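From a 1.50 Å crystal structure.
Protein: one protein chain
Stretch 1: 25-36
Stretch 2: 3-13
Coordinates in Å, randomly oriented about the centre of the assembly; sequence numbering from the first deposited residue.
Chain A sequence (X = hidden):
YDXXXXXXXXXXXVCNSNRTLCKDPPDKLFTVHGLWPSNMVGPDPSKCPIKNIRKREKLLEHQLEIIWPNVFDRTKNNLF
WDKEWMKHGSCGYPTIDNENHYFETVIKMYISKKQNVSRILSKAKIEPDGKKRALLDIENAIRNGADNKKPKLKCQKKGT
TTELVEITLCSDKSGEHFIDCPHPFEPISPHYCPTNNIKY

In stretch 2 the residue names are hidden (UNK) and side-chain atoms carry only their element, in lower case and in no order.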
# COMPACT_ATOMS: atom_id res chain seq x y z
N PRO A 25 11.29 15.23 -4.16
CA PRO A 25 12.05 14.11 -4.74
C PRO A 25 11.69 12.79 -4.05
O PRO A 25 11.73 12.71 -2.84
CB PRO A 25 13.48 14.53 -4.55
CG PRO A 25 13.41 15.34 -3.22
CD PRO A 25 12.12 16.09 -3.29
N PRO A 26 11.31 11.76 -4.83
CA PRO A 26 10.96 10.49 -4.19
C PRO A 26 12.14 9.72 -3.70
O PRO A 26 13.25 9.82 -4.23
CB PRO A 26 10.21 9.74 -5.31
CG PRO A 26 10.97 10.24 -6.56
CD PRO A 26 11.00 11.75 -6.26
N ASP A 27 11.88 8.86 -2.73
CA ASP A 27 12.88 7.95 -2.23
C ASP A 27 12.68 6.60 -2.95
O ASP A 27 11.59 6.32 -3.48
CB ASP A 27 12.69 7.67 -0.73
CG ASP A 27 13.02 8.87 0.13
OD1 ASP A 27 12.36 9.07 1.17
OD2 ASP A 27 13.95 9.63 -0.23
N LYS A 28 13.72 5.78 -2.91
CA LYS A 28 13.58 4.43 -3.51
C LYS A 28 13.06 3.49 -2.41
O LYS A 28 13.69 2.49 -2.01
CB LYS A 28 14.95 3.98 -4.03
CG LYS A 28 15.36 4.79 -5.30
CD LYS A 28 16.64 4.26 -5.98
CE LYS A 28 17.05 5.19 -7.13
NZ LYS A 28 18.40 4.84 -7.68
N LEU A 29 11.84 3.80 -1.97
CA LEU A 29 11.21 3.12 -0.86
C LEU A 29 9.72 2.89 -1.12
O LEU A 29 9.06 3.67 -1.81
CB LEU A 29 11.28 3.96 0.43
CG LEU A 29 12.70 4.04 1.02
CD1 LEU A 29 12.75 5.08 2.14
CD2 LEU A 29 13.13 2.72 1.56
N PHE A 30 9.22 1.80 -0.51
CA PHE A 30 7.76 1.55 -0.48
C PHE A 30 7.22 2.21 0.80
O PHE A 30 7.71 1.89 1.87
CB PHE A 30 7.50 0.02 -0.39
CG PHE A 30 7.44 -0.68 -1.75
CD1 PHE A 30 8.57 -1.24 -2.36
CD2 PHE A 30 6.22 -0.82 -2.38
CE1 PHE A 30 8.47 -1.93 -3.58
CE2 PHE A 30 6.09 -1.49 -3.58
CZ PHE A 30 7.21 -2.04 -4.18
N THR A 31 6.26 3.09 0.63
CA THR A 31 5.55 3.66 1.76
C THR A 31 4.07 3.39 1.56
O THR A 31 3.60 2.85 0.53
CB THR A 31 5.83 5.17 1.96
OG1 THR A 31 5.68 5.90 0.74
CG2 THR A 31 7.31 5.31 2.46
N VAL A 32 3.23 3.74 2.55
CA VAL A 32 1.86 3.40 2.45
C VAL A 32 1.00 4.17 1.44
O VAL A 32 1.18 5.39 1.25
CB VAL A 32 1.21 3.57 3.89
CG1 VAL A 32 -0.35 3.34 3.82
CG2 VAL A 32 1.88 2.60 4.91
N HIS A 33 0.16 3.43 0.69
CA HIS A 33 -0.83 4.05 -0.20
C HIS A 33 -2.23 3.92 0.37
O HIS A 33 -3.08 4.78 0.14
CB HIS A 33 -0.80 3.40 -1.58
CG HIS A 33 -1.85 3.89 -2.53
ND1 HIS A 33 -1.71 5.06 -3.26
CD2 HIS A 33 -3.05 3.38 -2.87
CE1 HIS A 33 -2.78 5.24 -4.01
NE2 HIS A 33 -3.62 4.24 -3.79
N GLY A 34 -2.54 2.84 1.08
CA GLY A 34 -3.84 2.76 1.67
C GLY A 34 -4.00 1.57 2.59
O GLY A 34 -3.25 0.57 2.52
N LEU A 35 -5.02 1.65 3.44
CA LEU A 35 -5.48 0.50 4.26
C LEU A 35 -7.00 0.51 4.04
O LEU A 35 -7.72 1.41 4.56
CB LEU A 35 -5.15 0.63 5.72
CG LEU A 35 -5.01 -0.60 6.72
CD1 LEU A 35 -5.57 -0.37 8.16
CD2 LEU A 35 -5.19 -1.99 6.09
N TRP A 36 -7.42 -0.42 3.20
CA TRP A 36 -8.82 -0.44 2.78
C TRP A 36 -9.69 -1.54 3.28
O TRP A 36 -9.38 -2.70 3.03
CB TRP A 36 -8.95 -0.56 1.25
CG TRP A 36 -8.29 0.52 0.44
CD1 TRP A 36 -7.71 1.71 0.88
CD2 TRP A 36 -8.19 0.51 -0.99
NE1 TRP A 36 -7.27 2.43 -0.25
CE2 TRP A 36 -7.57 1.71 -1.38
CE3 TRP A 36 -8.58 -0.41 -1.98
CZ2 TRP A 36 -7.32 2.03 -2.75
CZ3 TRP A 36 -8.33 -0.09 -3.32
CH2 TRP A 36 -7.71 1.11 -3.69
N UNK A 3 -12.57 -7.94 4.55
CA UNK A 3 -11.12 -8.18 4.76
C UNK A 3 -10.40 -6.88 4.52
O UNK A 3 -11.05 -5.87 4.18
c UNK A 3 -10.01 -8.06 -0.36
c UNK A 3 -11.54 -8.73 1.43
o UNK A 3 -9.84 -7.59 -1.65
c UNK A 3 -8.96 -8.16 0.52
c UNK A 3 -11.32 -8.37 0.09
c UNK A 3 -9.18 -8.56 1.82
c UNK A 3 -10.63 -9.26 3.78
c UNK A 3 -10.45 -8.83 2.32
N UNK A 4 -9.09 -6.84 4.77
CA UNK A 4 -8.32 -5.63 4.50
C UNK A 4 -7.31 -5.78 3.39
O UNK A 4 -6.66 -6.85 3.22
c UNK A 4 -9.19 -4.93 9.11
c UNK A 4 -8.63 -3.40 6.84
c UNK A 4 -8.24 -4.73 6.87
c UNK A 4 -9.29 -2.83 7.95
c UNK A 4 -8.51 -5.50 7.97
c UNK A 4 -9.56 -3.57 9.05
c UNK A 4 -7.47 -5.28 5.73
N UNK A 5 -7.13 -4.70 2.64
CA UNK A 5 -6.05 -4.57 1.68
C UNK A 5 -5.11 -3.53 2.24
O UNK A 5 -5.50 -2.36 2.45
o UNK A 5 -7.04 -4.63 -2.75
c UNK A 5 -6.52 -4.04 0.35
c UNK A 5 -7.80 -4.59 -1.75
n UNK A 5 -9.00 -4.05 -1.79
c UNK A 5 -7.37 -5.12 -0.41
N UNK A 6 -3.84 -3.87 2.47
CA UNK A 6 -2.83 -2.89 2.91
C UNK A 6 -1.91 -2.72 1.76
O UNK A 6 -1.09 -3.59 1.44
c UNK A 6 1.05 -2.25 5.91
c UNK A 6 -2.11 -3.46 4.15
c UNK A 6 -1.06 -2.55 4.76
c UNK A 6 0.82 -0.87 6.05
c UNK A 6 -0.34 -0.34 5.52
c UNK A 6 -1.26 -1.19 4.88
c UNK A 6 0.10 -3.09 5.25
N UNK A 7 -2.03 -1.57 1.10
CA UNK A 7 -1.28 -1.32 -0.16
C UNK A 7 -0.15 -0.35 0.05
O UNK A 7 -0.35 0.71 0.70
c UNK A 7 -2.22 -0.72 -1.17
o UNK A 7 -3.32 -1.63 -1.40
c UNK A 7 -1.48 -0.53 -2.54
N UNK A 8 1.04 -0.71 -0.42
CA UNK A 8 2.24 0.16 -0.34
C UNK A 8 2.66 0.46 -1.78
O UNK A 8 2.42 -0.32 -2.72
c UNK A 8 2.95 -0.67 1.94
n UNK A 8 3.50 -2.40 3.54
c UNK A 8 3.98 -1.47 2.69
o UNK A 8 5.16 -1.22 2.55
c UNK A 8 3.34 -0.56 0.43
N UNK A 9 3.29 1.61 -1.94
CA UNK A 9 3.68 2.15 -3.29
C UNK A 9 5.13 2.50 -3.31
O UNK A 9 5.64 3.08 -2.33
c UNK A 9 2.10 5.72 -2.89
c UNK A 9 2.81 3.39 -3.62
n UNK A 9 1.36 5.70 -3.97
c UNK A 9 3.04 4.56 -2.65
o UNK A 9 2.06 6.66 -2.05
N UNK A 10 5.83 2.14 -4.40
CA UNK A 10 7.26 2.43 -4.56
C UNK A 10 7.37 3.85 -5.11
O UNK A 10 6.98 4.09 -6.25
c UNK A 10 11.06 1.61 -7.45
c UNK A 10 7.80 1.38 -5.54
c UNK A 10 11.57 1.91 -5.12
c UNK A 10 10.19 1.79 -4.86
c UNK A 10 9.73 1.49 -7.15
c UNK A 10 12.00 1.83 -6.45
c UNK A 10 9.26 1.57 -5.85
o UNK A 10 13.37 2.04 -6.72
N UNK A 11 7.84 4.76 -4.26
CA UNK A 11 7.77 6.18 -4.61
C UNK A 11 8.41 6.55 -5.95
O UNK A 11 7.82 7.34 -6.67
c UNK A 11 8.43 7.00 -3.47
o UNK A 11 9.30 8.54 -1.40
n UNK A 11 7.96 7.59 0.16
c UNK A 11 8.40 7.71 -1.08
c UNK A 11 7.75 6.82 -2.12
N UNK A 12 9.57 5.97 -6.24
CA UNK A 12 10.27 6.29 -7.50
C UNK A 12 9.37 6.02 -8.68
O UNK A 12 9.28 6.83 -9.62
c UNK A 12 13.47 4.75 -9.05
c UNK A 12 12.50 5.86 -8.76
c UNK A 12 11.55 5.45 -7.63
c UNK A 12 13.35 7.12 -8.31
N UNK A 13 8.63 4.92 -8.65
CA UNK A 13 7.75 4.61 -9.75
C UNK A 13 6.46 5.41 -9.77
O UNK A 13 5.93 5.79 -10.84
c UNK A 13 7.43 3.08 -9.72
O HOH W 1 -0.90 8.04 -2.24
O HOH W 2 9.84 8.51 2.24

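Position 3 has one carbon, then a ring of six carbons bearing one oxygen. It is Tyr3. It barely meets stretch 1.

Position 4 has one carbon and a ring of six carbons with no oxygen. A ring carbon lies near Leu35. It is Phe4, and its CD2 is 3.8 Å from Leu35 CD2.

Position 5 has three carbons in a row, the third carrying one oxygen and one nitrogen. Its end lies beside the Trp36 ring. It is Gln5. Its NE2 is at the edge of that ring, 3.7 Å from Trp36 CE3.

Position 6 again has one carbon and a bare six-carbon ring, close to Val32 and Leu35. It is Phe6. Its CE2 is 3.7 Å from Val32 CG2.

Position 7 has one carbon carrying one oxygen and one carbon, near His33. It is Thr7. Its methyl CG2 is 4.1 Å from His33 CB; its OG1 is hydrogen-bonded elsewhere in the structure.

Position 8 has three carbons ending in one oxygen and one nitrogen, and sits beside Phe30 and Val32. It is Gln8. Its amide is satisfied elsewhere in the structure.

Position 9 has the same pattern, with its end near His33. It is Gln9. Water 1 donates to Gln9 OE1 and accepts a weak hydrogen bond from His33 ND1.

Position 10 has one carbon and a six-carbon ring bearing one oxygen, beside Phe30 and Lys28. It is Tyr10. Its CB sits over a face of the Phe30 ring, 3.8 Å from the centroid, while the two rings barely overlap.

Position 11 has three carbons ending in one oxygen and one nitrogen. Its end reaches Asp27 and Thr31. It is Gln11. Its OE1 accepts from Asp27 N at 2.9 Å, and its NE2 donates to Thr31 OG1 at 2.9 Å.

Position 12 has four carbons, forked at the second, against Pro26. It is Leu12. Its CD1 is 4.3 Å from Pro26 CG.

Position 13 has a single carbon and no contact with stretch 1. It is Ala13.

The contact is an antiparallel strand pair. Trp36 N donates to Gln5 O at 2.8 Å. A beta bulge shifts the register between Val32 and Gly34: His33 N (2.8 Å) and Gly34 N (3.1 Å) both donate to Thr7 O. Phe30, Leu35, Phe6 and Tyr10 share one face. Beyond the strand pairs, Gln11 N donates to Leu29 O at 2.9 Å, and the Gln11 side chain ties the loop at Asp27 to the strand at Thr31.

Stretch 2, residues 3-13: YFQFTQQYQLA
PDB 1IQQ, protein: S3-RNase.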